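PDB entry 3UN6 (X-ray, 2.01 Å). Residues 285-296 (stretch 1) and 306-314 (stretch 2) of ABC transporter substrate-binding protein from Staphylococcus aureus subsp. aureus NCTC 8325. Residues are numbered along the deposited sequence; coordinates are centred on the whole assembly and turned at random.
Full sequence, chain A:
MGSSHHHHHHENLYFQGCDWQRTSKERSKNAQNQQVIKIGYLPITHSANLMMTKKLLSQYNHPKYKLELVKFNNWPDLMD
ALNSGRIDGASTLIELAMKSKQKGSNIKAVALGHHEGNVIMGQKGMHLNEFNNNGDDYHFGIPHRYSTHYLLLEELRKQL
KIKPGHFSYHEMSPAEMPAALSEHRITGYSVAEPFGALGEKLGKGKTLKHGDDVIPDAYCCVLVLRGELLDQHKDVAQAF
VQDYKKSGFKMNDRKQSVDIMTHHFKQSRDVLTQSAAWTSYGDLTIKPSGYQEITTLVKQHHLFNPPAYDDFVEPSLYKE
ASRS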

# COMPACT_ATOMS: atom_id res chain seq x y z
N THR A 285 13.27 -0.96 5.15
CA THR A 285 14.12 0.04 4.50
C THR A 285 13.63 0.26 3.06
O THR A 285 13.33 -0.71 2.35
N ILE A 286 13.54 1.52 2.64
CA ILE A 286 13.24 1.82 1.25
C ILE A 286 14.60 1.78 0.54
O ILE A 286 15.39 2.72 0.63
N LYS A 287 14.89 0.69 -0.12
CA LYS A 287 16.18 0.53 -0.75
C LYS A 287 16.24 1.22 -2.10
O LYS A 287 15.23 1.29 -2.83
N PRO A 288 17.41 1.77 -2.43
CA PRO A 288 17.55 2.43 -3.72
C PRO A 288 17.14 1.53 -4.90
O PRO A 288 16.44 1.98 -5.83
N SER A 289 17.52 0.26 -4.85
CA SER A 289 17.21 -0.66 -5.93
C SER A 289 15.70 -0.83 -6.10
O SER A 289 15.17 -0.79 -7.23
N GLY A 290 15.00 -1.00 -4.99
CA GLY A 290 13.54 -1.14 -5.04
C GLY A 290 12.89 0.14 -5.52
O GLY A 290 11.91 0.11 -6.29
N TYR A 291 13.41 1.27 -5.07
CA TYR A 291 12.87 2.57 -5.49
C TYR A 291 13.11 2.78 -7.00
O TYR A 291 12.24 3.26 -7.75
N GLN A 292 14.30 2.40 -7.45
CA GLN A 292 14.65 2.57 -8.84
C GLN A 292 13.73 1.73 -9.74
O GLN A 292 13.42 2.14 -10.87
N GLU A 293 13.30 0.56 -9.27
CA GLU A 293 12.38 -0.28 -10.05
C GLU A 293 11.07 0.46 -10.29
O GLU A 293 10.51 0.40 -11.40
N ILE A 294 10.55 1.12 -9.26
CA ILE A 294 9.29 1.89 -9.40
C ILE A 294 9.47 3.09 -10.32
O ILE A 294 8.62 3.36 -11.18
N THR A 295 10.59 3.80 -10.18
CA THR A 295 10.84 4.96 -11.06
C THR A 295 10.90 4.54 -12.52
O THR A 295 10.34 5.22 -13.39
N THR A 296 11.54 3.40 -12.78
CA THR A 296 11.68 2.87 -14.12
C THR A 296 10.33 2.61 -14.75
O THR A 296 10.06 3.00 -15.89
N PRO A 306 9.26 10.97 -12.40
CA PRO A 306 9.42 10.67 -10.99
C PRO A 306 10.56 11.45 -10.34
O PRO A 306 11.53 11.82 -11.01
N PRO A 307 10.42 11.73 -9.03
CA PRO A 307 11.46 12.42 -8.30
C PRO A 307 12.63 11.48 -7.99
O PRO A 307 12.43 10.26 -7.87
N ALA A 308 13.83 12.03 -7.89
CA ALA A 308 15.02 11.24 -7.56
C ALA A 308 14.93 10.72 -6.12
O ALA A 308 14.26 11.30 -5.28
N TYR A 309 15.65 9.64 -5.83
CA TYR A 309 15.70 9.06 -4.49
C TYR A 309 15.96 10.09 -3.37
O TYR A 309 15.20 10.17 -2.38
N ASP A 310 17.01 10.90 -3.52
CA ASP A 310 17.37 11.91 -2.51
C ASP A 310 16.34 13.04 -2.34
O ASP A 310 16.32 13.72 -1.33
N ASP A 311 15.47 13.23 -3.31
CA ASP A 311 14.46 14.26 -3.19
C ASP A 311 13.19 13.74 -2.55
O ASP A 311 12.43 14.53 -1.98
N PHE A 312 12.95 12.44 -2.65
CA PHE A 312 11.71 11.83 -2.14
C PHE A 312 11.93 11.06 -0.85
O PHE A 312 11.15 11.17 0.09
N VAL A 313 12.99 10.27 -0.80
CA VAL A 313 13.24 9.41 0.31
C VAL A 313 14.19 10.02 1.32
O VAL A 313 15.19 10.62 0.95
N GLU A 314 13.83 9.91 2.60
CA GLU A 314 14.72 10.31 3.69
C GLU A 314 14.95 9.03 4.52
O GLU A 314 14.21 8.75 5.48

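Pro306 opens stretch 2 with its CA-to-CB bond toward stretch 1, opposite Thr295 (CA atoms 5.9 Å apart). Its ring, C-gamma endo, places CG 3.8 Å from Thr295 O and 3.9 Å from Thr295 CB. Thr295, chi1 p, also points toward stretch 2, and its CG2 lies 4.2 Å from Pro307 O.

Pro307, its CA-to-CB bond sideways, meets the hydroxyl of Tyr291 with both carbonyl and ring: Pro307 CG lies 3.5 Å from Tyr291 OH. Tyr291, the most covered residue at 106 Å², points toward stretch 2 with chi1 t (-178°) and chi2 -100°, which carries its hydroxyl to the Pro307 carbonyl: Tyr291 OH donates to Pro307 O at 2.6 Å. The acceptor lies near the plane of the phenol ring, at its edge. Ala308, at the N-cap position, directs its CB away and adds little.

Tyr309 answers in the reverse direction. Its CA-to-CB bond runs sideways, yet chi1 t (-171°) and chi2 90° bring the ring end nearer, and Tyr309 OH donates to Ile286 O at 2.7 Å. Two tyrosines thus satisfy carbonyls on each other's stretches. Their rings meet offset edge-to-face, the edge of Tyr309 toward the face of Tyr291, with centroids 5.6 Å apart, planes at 77° and CD1 of Tyr291 3.7 Å from CD1 of Tyr309. Over one face of the Tyr309 ring sits Pro288, its CG 4.1 Å from Tyr309 CZ.

Asp310 and Asp311 make no contact with stretch 1. Phe312, chi1 t and chi2 69°, points toward it; Phe312 CD2 approaches Tyr291 CE2 to 3.4 Å. The 25° interplanar angle and 5.6 Å centroid separation describe a rim-to-rim pair, neither ring over the other's face.

Val313, chi1 t, closes the apolar contact: its CG2 lies over one face of the Tyr291 ring, 4.1 Å from Tyr291 CD2, and 4.0 Å from CG2 of Ile286, an inward-pointing m,t rotamer. The CA-to-CB bond of Glu314 points away, and its side chain makes no contact with stretch 1; it caps a backbone N just past the stretch.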

# COMPACT_ATOMS: atom_id res chain seq x y z
CB THR A 285 15.55 -0.47 4.39
OG1 THR A 285 16.07 -0.74 5.69
CG2 THR A 285 16.49 0.56 3.69
CB ILE A 286 12.63 3.20 1.05
CG1 ILE A 286 11.26 3.30 1.74
CG2 ILE A 286 12.49 3.48 -0.44
CD1 ILE A 286 10.60 4.70 1.63
CB LYS A 287 16.55 -0.95 -0.89
CG LYS A 287 16.69 -1.66 0.43
CD LYS A 287 17.11 -3.08 0.22
CE LYS A 287 16.98 -3.90 1.48
NZ LYS A 287 17.43 -5.31 1.23
CB PRO A 288 19.04 2.73 -3.79
CG PRO A 288 19.45 2.93 -2.35
CD PRO A 288 18.59 1.96 -1.56
CB SER A 289 17.90 -2.02 -5.68
OG SER A 289 17.47 -2.56 -4.43
CB TYR A 291 13.47 3.72 -4.67
CG TYR A 291 12.90 5.05 -5.06
CD1 TYR A 291 13.59 5.92 -5.90
CD2 TYR A 291 11.64 5.42 -4.62
CE1 TYR A 291 13.02 7.16 -6.28
CE2 TYR A 291 11.08 6.61 -4.99
CZ TYR A 291 11.77 7.48 -5.82
OH TYR A 291 11.18 8.68 -6.16
CB GLN A 292 16.12 2.21 -9.05
CG GLN A 292 16.62 2.63 -10.43
CD GLN A 292 16.85 4.14 -10.57
OE1 GLN A 292 16.00 4.87 -11.08
NE2 GLN A 292 18.00 4.61 -10.12
CB GLU A 293 12.08 -1.59 -9.33
CG GLU A 293 11.19 -2.55 -10.12
CD GLU A 293 11.01 -3.91 -9.42
OE1 GLU A 293 10.58 -3.95 -8.24
OE2 GLU A 293 11.30 -4.94 -10.07
CB ILE A 294 8.71 2.35 -8.03
CG1 ILE A 294 8.35 1.11 -7.17
CG2 ILE A 294 7.43 3.28 -8.24
CD1 ILE A 294 7.41 0.11 -7.88
CB THR A 295 12.12 5.78 -10.67
OG1 THR A 295 13.29 4.98 -10.78
CG2 THR A 295 12.01 6.32 -9.22
CB THR A 296 12.49 1.56 -14.10
OG1 THR A 296 13.86 1.84 -13.85
CG2 THR A 296 12.35 0.84 -15.42
CB PRO A 306 9.72 9.15 -10.99
CG PRO A 306 10.39 8.90 -12.28
CD PRO A 306 9.85 9.92 -13.26
CB PRO A 307 10.74 12.86 -7.03
CG PRO A 307 9.72 11.84 -6.81
CD PRO A 307 9.26 11.43 -8.18
CB ALA A 308 16.27 12.11 -7.73
CB TYR A 309 16.75 7.95 -4.46
CG TYR A 309 16.75 7.14 -3.19
CD1 TYR A 309 15.97 6.00 -3.07
CD2 TYR A 309 17.54 7.49 -2.13
CE1 TYR A 309 15.97 5.26 -1.91
CE2 TYR A 309 17.55 6.77 -0.97
CZ TYR A 309 16.77 5.65 -0.86
OH TYR A 309 16.80 4.95 0.30
CB ASP A 310 18.76 12.48 -2.78
CG ASP A 310 19.87 11.47 -2.49
OD1 ASP A 310 19.64 10.53 -1.71
OD2 ASP A 310 20.99 11.62 -3.02
CB ASP A 311 14.13 14.83 -4.55
CG ASP A 311 15.31 15.56 -5.17
OD1 ASP A 311 16.08 16.21 -4.42
OD2 ASP A 311 15.45 15.50 -6.42
CB PHE A 312 11.16 10.91 -3.24
CG PHE A 312 9.90 10.17 -2.87
CD1 PHE A 312 8.70 10.86 -2.71
CD2 PHE A 312 9.91 8.81 -2.74
CE1 PHE A 312 7.55 10.18 -2.38
CE2 PHE A 312 8.74 8.12 -2.41
CZ PHE A 312 7.57 8.81 -2.23
CB VAL A 313 13.83 8.06 -0.16
CG1 VAL A 313 14.10 7.14 1.03
CG2 VAL A 313 12.90 7.38 -1.20
CB GLU A 314 14.15 11.43 4.54
CG GLU A 314 15.10 11.81 5.67
CD GLU A 314 16.52 12.06 5.15
OE1 GLU A 314 17.45 11.28 5.51
OE2 GLU A 314 16.70 12.99 4.32